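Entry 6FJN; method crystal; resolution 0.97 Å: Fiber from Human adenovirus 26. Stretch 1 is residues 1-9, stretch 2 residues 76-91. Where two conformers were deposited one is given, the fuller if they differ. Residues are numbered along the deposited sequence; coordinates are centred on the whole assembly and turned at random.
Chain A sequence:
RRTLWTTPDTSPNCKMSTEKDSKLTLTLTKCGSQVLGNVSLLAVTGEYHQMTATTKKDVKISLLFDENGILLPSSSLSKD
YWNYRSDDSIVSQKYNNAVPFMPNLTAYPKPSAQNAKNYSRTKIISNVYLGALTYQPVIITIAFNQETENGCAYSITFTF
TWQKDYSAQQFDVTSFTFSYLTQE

Stretch 1, residues 1-9: RRTLWTTPD
Stretch 2, residues 76-91: SLSKDYWNYRSDDSIV

The N-terminal segment of the deposited chain runs antiparallel in register against strand 83-86 through its own short strand, residues 3-5, although the N-to-C directions of the two strands make an angle of 110°, with a closest approach of the axes of 4.5 Å. Leu 4 and Tyr 84 form the non-hydrogen-bonded pair (CA to CA 4.3 Å), and Trp 5 and Asn 83 the hydrogen-bonded pair (CA to CA 5.8 Å). Arg 85 N donates to Thr 3 O at 2.9 Å, Trp 5 N to Asn 83 O at 2.9 Å with a nearly straight angle of 171°, and Asn 83 N to Trp 5 O at 3.2 Å. Two of these carbonyls also receive CA-H contacts, Tyr 84 CA to Thr 3 O at 3.3 Å and Trp 82 CA to Trp 5 O at 3.4 Å.

Trp 5 has an extended backbone (phi/psi -154/172°) and adopts the p rotamer, chi1 71° and chi2 -8°. Its CB leaves on the sheet face shared with Asn 83, but this rotamer brings the indole back towards stretch 2. There Trp 5 NE1 donates to Ser 89 O at 2.8 Å and 163°, the carbonyl lying at the ring edge, near its plane. Ser 89 N donates to Ser 86 O at 3.0 Å, closing the type II' turn 86-89, in which Asp 87 takes phi/psi 63/-135°; in the reverse direction Ser 86 N donates to Ser 89 O at 3.2 Å, so Ser 89 O accepts both this bond and the indole bond of Trp 5. Ile 90 CG2 packs 3.8 Å from Trp 5 CD1, also at the edge.

Over one indole face lies Arg 85, extended with chi1 to chi3 all t (176°, 169°, -169°) and chi4 -172°. Arg 85 CD sits 3.6 Å from the centroid of the six-membered ring of Trp 5, a CH-pi contact. The outstretched chain places Arg 85 NE 2.4 Å from Asp 87 O, a very short hydrogen bond at 176°, so the guanidinium is tied to the turn while its face meets Trp 5 CH2.

On the opposite sheet face, Leu 4 (chi1 -78°, m; chi2 -177°, t) sets CD2 over the Tyr 84 ring, 3.6 Å from its centroid and 4° off the normal. Tyr 84 is m (-74°), with chi2 -79°. Leu 4 CD1 reaches Trp 82 CZ2 at 3.8 Å. Trp 82 is t (172°), chi2 -109°, and Trp 5 N lies over one face of its ring.

Beyond the strand, Thr 6 and Thr 7 are both p (51° and 81°) and exchange hydrogen bonds: Thr 6 OG1 to Thr 7 O at 2.9 Å, Thr 7 OG1 to Thr 6 O at 2.6 Å. Thr 7, at phi/psi 75/158°, directs its CB toward stretch 2, and its CG2 packs 3.7 Å from Ile 90 CG2.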

ATOM      1  N   ARG A   1       7.879   3.087 -22.211  1.00 29.17           N
ATOM      2  CA  ARG A   1       7.800   1.893 -21.312  1.00 27.68           C
ATOM      3  C   ARG A   1       7.476   2.271 -19.859  1.00 23.77           C
ATOM      4  O   ARG A   1       7.806   3.355 -19.376  1.00 23.60           O
ATOM      5  CB  ARG A   1       9.025   0.992 -21.474  1.00 29.78           C
ATOM      6  CG  ARG A   1       8.781  -0.481 -21.125  1.00 31.09           C
ATOM      7  CD  ARG A   1       9.305  -0.856 -19.729  1.00 30.65           C
ATOM      8  NE  ARG A   1       8.361  -1.588 -18.872  1.00 30.44           N
ATOM      9  CZ  ARG A   1       7.708  -2.715 -19.160  1.00 32.43           C
ATOM     10  NH1 ARG A   1       7.917  -3.381 -20.285  1.00 34.09           N
ATOM     11  NH2 ARG A   1       6.878  -3.223 -18.241  1.00 31.50           N
ATOM     12  N   ARG A   2       6.738   1.375 -19.212  0.50 21.76           N
ATOM     13  CA  ARG A   2       5.996   1.680 -17.998  0.50 19.39           C
ATOM     14  C   ARG A   2       6.562   1.105 -16.729  0.50 16.52           C
ATOM     15  O   ARG A   2       6.020   1.419 -15.706  0.50 14.66           O
ATOM     16  CB  ARG A   2       4.513   1.278 -18.099  0.50 20.75           C
ATOM     17  CG  ARG A   2       3.564   2.310 -18.734  0.50 22.37           C
ATOM     18  CD  ARG A   2       4.263   3.342 -19.622  0.50 23.50           C
ATOM     19  NE  ARG A   2       4.197   4.729 -19.127  0.50 23.78           N
ATOM     20  CZ  ARG A   2       4.729   5.766 -19.785  0.50 24.76           C
ATOM     21  NH1 ARG A   2       4.640   7.014 -19.321  0.50 24.77           N
ATOM     22  NH2 ARG A   2       5.353   5.556 -20.928  0.50 26.02           N
ATOM     23  N   THR A   3       7.664   0.358 -16.751  1.00 15.72           N
ATOM     24  CA  THR A   3       8.311  -0.086 -15.509  1.00 14.56           C
ATOM     25  C   THR A   3       9.805   0.214 -15.558  1.00 13.43           C
ATOM     26  O   THR A   3      10.517  -0.137 -16.509  1.00 14.33           O
ATOM     27  CB  THR A   3       7.985  -1.561 -15.119  1.00 15.66           C
ATOM     28  OG1 THR A   3       6.607  -1.649 -14.624  1.00 16.58           O
ATOM     29  CG2 THR A   3       8.904  -2.064 -14.079  1.00 15.32           C
ATOM     30  N   LEU A   4      10.312   0.852 -14.514  1.00 12.06           N
ATOM     31  CA  LEU A   4      11.752   0.973 -14.246  1.00 12.57           C
ATOM     32  C   LEU A   4      12.064   0.041 -13.098  1.00 11.32           C
ATOM     33  O   LEU A   4      11.322   0.033 -12.078  1.00 11.10           O
ATOM     34  CB  LEU A   4      12.120   2.345 -13.780  1.00 13.83           C
ATOM     35  CG  LEU A   4      12.261   3.535 -14.653  1.00 15.55           C
ATOM     36  CD1 LEU A   4      12.727   4.721 -13.806  1.00 14.66           C
ATOM     37  CD2 LEU A   4      13.286   3.211 -15.706  1.00 17.12           C
ATOM     38  N   TRP A   5      13.122  -0.769 -13.203  1.00 11.94           N
ATOM     39  CA  TRP A   5      13.408  -1.666 -12.113  1.00 11.63           C
ATOM     40  C   TRP A   5      14.864  -2.048 -12.049  1.00 11.37           C
ATOM     41  O   TRP A   5      15.684  -1.764 -12.949  1.00 11.89           O
ATOM     42  CB  TRP A   5      12.503  -2.889 -12.201  1.00 12.95           C
ATOM     43  CG  TRP A   5      12.728  -3.893 -13.282  1.00 15.26           C
ATOM     44  CD1 TRP A   5      13.562  -3.844 -14.347  1.00 16.58           C
ATOM     45  CD2 TRP A   5      12.064  -5.154 -13.331  1.00 16.87           C
ATOM     46  NE1 TRP A   5      13.457  -5.019 -15.072  1.00 17.79           N
ATOM     47  CE2 TRP A   5      12.522  -5.820 -14.468  1.00 17.88           C
ATOM     48  CE3 TRP A   5      11.078  -5.767 -12.543  1.00 17.27           C
ATOM     49  CZ2 TRP A   5      12.075  -7.111 -14.800  1.00 19.32           C
ATOM     50  CZ3 TRP A   5      10.612  -7.011 -12.896  1.00 18.38           C
ATOM     51  CH2 TRP A   5      11.125  -7.679 -13.982  1.00 19.11           C
ATOM     52  N   THR A   6      15.189  -2.731 -10.963  1.00 10.91           N
ATOM     53  CA  THR A   6      16.498  -3.313 -10.741  1.00 11.65           C
ATOM     54  C   THR A   6      16.667  -4.674 -11.323  1.00 13.32           C
ATOM     55  O   THR A   6      17.768  -5.239 -11.274  1.00 15.17           O
ATOM     56  CB  THR A   6      16.744  -3.493  -9.228  1.00 10.39           C
ATOM     57  OG1 THR A   6      15.626  -4.195  -8.635  1.00  9.99           O
ATOM     58  CG2 THR A   6      16.873  -2.176  -8.574  1.00 10.10           C
ATOM     59  N   THR A   7      15.601  -5.237 -11.892  1.00 15.16           N
ATOM     60  CA  THR A   7      15.444  -6.651 -12.213  1.00 16.87           C
ATOM     61  C   THR A   7      15.190  -7.376 -10.878  1.00 16.48           C
ATOM     62  O   THR A   7      15.576  -6.905  -9.781  1.00 15.13           O
ATOM     63  CB  THR A   7      16.607  -7.351 -12.949  1.00 18.63           C
ATOM     64  OG1 THR A   7      17.633  -7.733 -12.026  1.00 19.18           O
ATOM     65  CG2 THR A   7      17.149  -6.554 -14.131  1.00 19.96           C
ATOM     66  N   PRO A   8      14.577  -8.552 -10.978  1.00 18.03           N
ATOM     67  CA  PRO A   8      14.205  -9.287  -9.767  1.00 17.83           C
ATOM     68  C   PRO A   8      15.217 -10.352  -9.358  1.00 18.19           C
ATOM     69  O   PRO A   8      14.869 -11.245  -8.593  1.00 18.27           O
ATOM     70  CB  PRO A   8      12.922 -10.002 -10.226  1.00 18.70           C
ATOM     71  CG  PRO A   8      13.140 -10.278 -11.653  1.00 20.56           C
ATOM     72  CD  PRO A   8      13.847  -9.043 -12.160  1.00 19.82           C
ATOM     73  N   ASP A   9      16.443 -10.322  -9.873  1.00 19.09           N
ATOM     74  CA  ASP A   9      17.436 -11.334  -9.478  1.00 20.21           C
ATOM     75  C   ASP A   9      18.018 -10.956  -8.123  1.00 19.51           C
ATOM     76  O   ASP A   9      17.528 -10.032  -7.499  1.00 17.67           O
ATOM     77  CB  ASP A   9      18.509 -11.492 -10.571  1.00 21.47           C
ATOM     78  CG  ASP A   9      19.406 -10.252 -10.770  1.00 21.03           C
ATOM     79  OD1 ASP A   9      19.493  -9.397  -9.883  1.00 20.46           O
ATOM     80  OD2 ASP A   9      20.116 -10.187 -11.809  1.00 23.45           O
ATOM     81  N   SER A  76      23.559   5.292  -4.169  1.00  9.44           N
ATOM     82  CA  SER A  76      23.869   4.015  -3.527  1.00  9.91           C
ATOM     83  C   SER A  76      23.695   2.828  -4.454  1.00 10.32           C
ATOM     84  O   SER A  76      24.374   1.799  -4.312  1.00 12.28           O
ATOM     85  CB  SER A  76      22.911   3.765  -2.357  1.00  9.24           C
ATOM     86  OG  SER A  76      22.930   4.844  -1.433  1.00  9.02           O
ATOM     87  N   LEU A  77      22.741   2.950  -5.345  1.00 10.46           N
ATOM     88  CA  LEU A  77      22.382   1.930  -6.355  1.00 10.99           C
ATOM     89  C   LEU A  77      23.238   2.106  -7.589  1.00 11.93           C
ATOM     90  O   LEU A  77      23.380   3.235  -8.084  1.00 12.32           O
ATOM     91  CB  LEU A  77      20.914   2.122  -6.720  1.00 10.72           C
ATOM     92  CG  LEU A  77      20.345   1.242  -7.828  1.00 11.36           C
ATOM     93  CD1 LEU A  77      20.396  -0.234  -7.464  1.00 12.01           C
ATOM     94  CD2 LEU A  77      18.937   1.667  -8.202  1.00 11.37           C
ATOM     95  N   SER A  78      23.794   1.015  -8.072  1.00 12.73           N
ATOM     96  CA  SER A  78      24.517   0.974  -9.349  1.00 14.90           C
ATOM     97  C   SER A  78      23.597   1.120 -10.561  1.00 14.83           C
ATOM     98  O   SER A  78      22.472   0.591 -10.647  1.00 15.86           O
ATOM     99  CB  SER A  78      25.212  -0.377  -9.493  1.00 15.93           C
ATOM    100  OG  SER A  78      25.636  -0.624 -10.837  1.00 17.95           O
ATOM    101  N   LYS A  79      24.107   1.917 -11.512  1.00 16.42           N
ATOM    102  CA  LYS A  79      23.409   2.152 -12.762  1.00 17.54           C
ATOM    103  C   LYS A  79      23.318   0.932 -13.688  1.00 18.42           C
ATOM    104  O   LYS A  79      22.409   0.888 -14.531  1.00 19.64           O
ATOM    105  CB  LYS A  79      24.077   3.295 -13.491  1.00 18.45           C
ATOM    106  CG  LYS A  79      23.883   4.639 -12.806  1.00 18.13           C
ATOM    107  CD  LYS A  79      24.793   5.751 -13.287  1.00 19.26           C
ATOM    108  CE  LYS A  79      24.583   6.033 -14.768  1.00 20.48           C
ATOM    109  NZ  LYS A  79      23.212   6.519 -15.087  1.00 20.53           N
ATOM    110  N   ASP A  80      24.178  -0.050 -13.505  1.00 19.38           N
ATOM    111  CA  ASP A  80      24.287  -1.122 -14.494  1.00 20.40           C
ATOM    112  C   ASP A  80      23.004  -1.942 -14.863  1.00 19.88           C
ATOM    113  O   ASP A  80      22.784  -2.188 -16.092  1.00 22.01           O
ATOM    114  CB  ASP A  80      25.339  -2.136 -14.048  1.00 22.32           C
ATOM    115  CG  ASP A  80      26.700  -1.527 -13.899  1.00 23.99           C
ATOM    116  OD1 ASP A  80      26.931  -0.440 -14.430  1.00 26.67           O
ATOM    117  OD2 ASP A  80      27.528  -2.118 -13.210  1.00 26.14           O
ATOM    118  N   TYR A  81      22.172  -2.299 -13.891  1.00 18.92           N
ATOM    119  CA  TYR A  81      20.956  -3.077 -14.164  1.00 19.57           C
ATOM    120  C   TYR A  81      19.714  -2.321 -13.666  1.00 17.93           C
ATOM    121  O   TYR A  81      18.720  -2.951 -13.211  1.00 19.59           O
ATOM    122  CB  TYR A  81      21.106  -4.480 -13.533  1.00 20.80           C
ATOM    123  CG  TYR A  81      22.194  -5.233 -14.248  1.00 23.58           C
ATOM    124  CD1 TYR A  81      21.985  -5.750 -15.523  1.00 25.82           C
ATOM    125  CD2 TYR A  81      23.482  -5.350 -13.698  1.00 25.02           C
ATOM    126  CE1 TYR A  81      22.992  -6.420 -16.191  1.00 28.01           C
ATOM    127  CE2 TYR A  81      24.502  -6.010 -14.370  1.00 26.92           C
ATOM    128  CZ  TYR A  81      24.254  -6.533 -15.613  1.00 28.32           C
ATOM    129  OH  TYR A  81      25.264  -7.185 -16.272  1.00 31.10           O
ATOM    130  N   TRP A  82      19.803  -0.971 -13.594  1.00 16.09           N
ATOM    131  CA  TRP A  82      18.667  -0.081 -13.275  1.00 14.68           C
ATOM    132  C   TRP A  82      18.260   0.491 -14.584  1.00 15.98           C
ATOM    133  O   TRP A  82      19.016   1.275 -15.215  1.00 17.69           O
ATOM    134  CB  TRP A  82      19.065   1.078 -12.377  1.00 13.58           C
ATOM    135  CG  TRP A  82      17.942   2.092 -12.210  1.00 12.75           C
ATOM    136  CD1 TRP A  82      17.896   3.351 -12.735  1.00 12.97           C
ATOM    137  CD2 TRP A  82      16.729   1.901 -11.493  1.00 11.36           C
ATOM    138  NE1 TRP A  82      16.735   3.964 -12.367  1.00 12.18           N
ATOM    139  CE2 TRP A  82      15.995   3.109 -11.587  1.00 11.18           C
ATOM    140  CE3 TRP A  82      16.193   0.851 -10.729  1.00 10.76           C
ATOM    141  CZ2 TRP A  82      14.766   3.264 -10.967  1.00 10.64           C
ATOM    142  CZ3 TRP A  82      14.961   1.022 -10.125  1.00 10.33           C
ATOM    143  CH2 TRP A  82      14.266   2.210 -10.261  1.00 10.07           C
ATOM    144  N   ASN A  83      17.146   0.023 -15.100  1.00 16.74           N
ATOM    145  CA  ASN A  83      16.648   0.540 -16.369  1.00 19.26           C
ATOM    146  C   ASN A  83      15.206   0.046 -16.607  1.00 19.15           C
ATOM    147  O   ASN A  83      14.574  -0.583 -15.734  1.00 17.28           O
ATOM    148  CB  ASN A  83      17.575   0.279 -17.555  1.00 22.51           C
ATOM    149  CG  ASN A  83      17.185   1.122 -18.771  1.00 24.64           C
ATOM    150  OD1 ASN A  83      16.625   0.594 -19.690  1.00 27.90           O
ATOM    151  ND2 ASN A  83      17.236   2.458 -18.639  1.00 25.11           N
ATOM    152  N   TYR A  84      14.656   0.460 -17.748  1.00 20.25           N
ATOM    153  CA  TYR A  84      13.357   0.010 -18.168  1.00 21.43           C
ATOM    154  C   TYR A  84      13.286  -1.495 -18.295  1.00 23.27           C
ATOM    155  O   TYR A  84      14.274  -2.098 -18.788  1.00 24.17           O
ATOM    156  CB  TYR A  84      13.004   0.704 -19.478  1.00 22.67           C
ATOM    157  CG  TYR A  84      12.631   2.148 -19.324  1.00 22.86           C
ATOM    158  CD1 TYR A  84      11.368   2.474 -18.881  1.00 23.32           C
ATOM    159  CD2 TYR A  84      13.520   3.204 -19.590  1.00 23.70           C
ATOM    160  CE1 TYR A  84      10.971   3.801 -18.717  1.00 23.75           C
ATOM    161  CE2 TYR A  84      13.119   4.548 -19.436  1.00 23.50           C
ATOM    162  CZ  TYR A  84      11.843   4.842 -19.011  1.00 23.56           C
ATOM    163  OH  TYR A  84      11.422   6.158 -18.844  1.00 24.02           O
ATOM    164  N   ARG A  85      12.156  -2.110 -17.951  1.00 25.39           N
ATOM    165  CA  ARG A  85      11.967  -3.581 -17.984  1.00 28.26           C
ATOM    166  C   ARG A  85      11.987  -4.075 -19.443  1.00 32.25           C
ATOM    167  O   ARG A  85      11.512  -3.381 -20.369  1.00 34.32           O
ATOM    168  CB  ARG A  85      10.668  -4.074 -17.260  1.00 29.19           C
ATOM    169  CG  ARG A  85      10.388  -5.594 -17.344  1.00 30.79           C
ATOM    170  CD  ARG A  85       9.284  -6.201 -16.455  1.00 32.03           C
ATOM    171  NE  ARG A  85       9.331  -7.681 -16.478  1.00 34.24           N
ATOM    172  CZ  ARG A  85       8.450  -8.541 -15.948  1.00 35.23           C
ATOM    173  NH1 ARG A  85       7.350  -8.130 -15.349  1.00 35.82           N
ATOM    174  NH2 ARG A  85       8.655  -9.862 -16.058  1.00 37.10           N
ATOM    175  N   SER A  86      12.611  -5.240 -19.631  1.00 34.60           N
ATOM    176  CA  SER A  86      12.552  -6.039 -20.857  1.00 38.44           C
ATOM    177  C   SER A  86      12.650  -7.503 -20.404  1.00 40.60           C
ATOM    178  O   SER A  86      13.735  -7.959 -20.008  1.00 41.30           O
ATOM    179  CB  SER A  86      13.708  -5.674 -21.796  1.00 39.30           C
ATOM    180  OG  SER A  86      13.676  -6.427 -23.009  1.00 41.56           O
ATOM    181  N   ASP A  87      11.518  -8.219 -20.420  1.00 42.76           N
ATOM    182  CA  ASP A  87      11.422  -9.602 -19.887  1.00 43.99           C
ATOM    183  C   ASP A  87      11.726  -9.547 -18.352  1.00 41.84           C
ATOM    184  O   ASP A  87      11.171  -8.675 -17.701  1.00 39.95           O
ATOM    185  CB  ASP A  87      12.278 -10.561 -20.761  1.00 47.21           C
ATOM    186  CG  ASP A  87      11.521 -11.821 -21.185  1.00 50.31           C
ATOM    187  OD1 ASP A  87      10.352 -11.698 -21.628  1.00 52.47           O
ATOM    188  OD2 ASP A  87      12.113 -12.925 -21.127  1.00 51.89           O
ATOM    189  N   ASP A  88      12.545 -10.443 -17.786  0.50 41.90           N
ATOM    190  CA  ASP A  88      13.023 -10.267 -16.403  0.50 40.36           C
ATOM    191  C   ASP A  88      14.453  -9.679 -16.328  0.50 40.11           C
ATOM    192  O   ASP A  88      15.178  -9.902 -15.350  0.50 39.41           O
ATOM    193  CB  ASP A  88      12.857 -11.559 -15.575  0.50 40.62           C
ATOM    194  CG  ASP A  88      14.100 -12.419 -15.535  0.50 41.31           C
ATOM    195  OD1 ASP A  88      14.940 -12.327 -16.455  0.50 42.64           O
ATOM    196  OD2 ASP A  88      14.212 -13.217 -14.574  0.50 40.90           O
ATOM    197  N   SER A  89      14.824  -8.906 -17.361  1.00 39.89           N
ATOM    198  CA  SER A  89      16.075  -8.122 -17.399  1.00 39.21           C
ATOM    199  C   SER A  89      15.749  -6.637 -17.730  1.00 38.26           C
ATOM    200  O   SER A  89      14.668  -6.143 -17.366  1.00 34.69           O
ATOM    201  CB  SER A  89      17.037  -8.760 -18.412  1.00 41.03           C
ATOM    202  OG  SER A  89      18.306  -8.123 -18.393  1.00 41.17           O
ATOM    203  N   ILE A  90      16.668  -5.920 -18.389  1.00 38.81           N
ATOM    204  CA  ILE A  90      16.454  -4.495 -18.725  1.00 39.70           C
ATOM    205  C   ILE A  90      16.730  -4.226 -20.207  1.00 41.81           C
ATOM    206  O   ILE A  90      17.462  -4.996 -20.838  1.00 42.51           O
ATOM    207  CB  ILE A  90      17.286  -3.548 -17.820  1.00 39.08           C
ATOM    208  CG1 ILE A  90      18.796  -3.823 -17.934  1.00 40.30           C
ATOM    209  CG2 ILE A  90      16.824  -3.656 -16.379  1.00 37.47           C
ATOM    210  CD1 ILE A  90      19.641  -2.611 -17.604  1.00 40.16           C
ATOM    211  N   VAL A  91      16.165  -3.147 -20.765  1.00 43.96           N
ATOM    212  CA  VAL A  91      16.153  -2.981 -22.244  1.00 48.36           C
ATOM    213  C   VAL A  91      17.546  -2.926 -22.902  1.00 53.04           C
ATOM    214  O   VAL A  91      17.726  -3.494 -23.989  1.00 54.97           O
ATOM    215  CB  VAL A  91      15.255  -1.804 -22.755  1.00 48.08           C
ATOM    216  CG1 VAL A  91      13.784  -2.040 -22.428  1.00 47.53           C
ATOM    217  CG2 VAL A  91      15.699  -0.450 -22.227  1.00 46.74           C
TER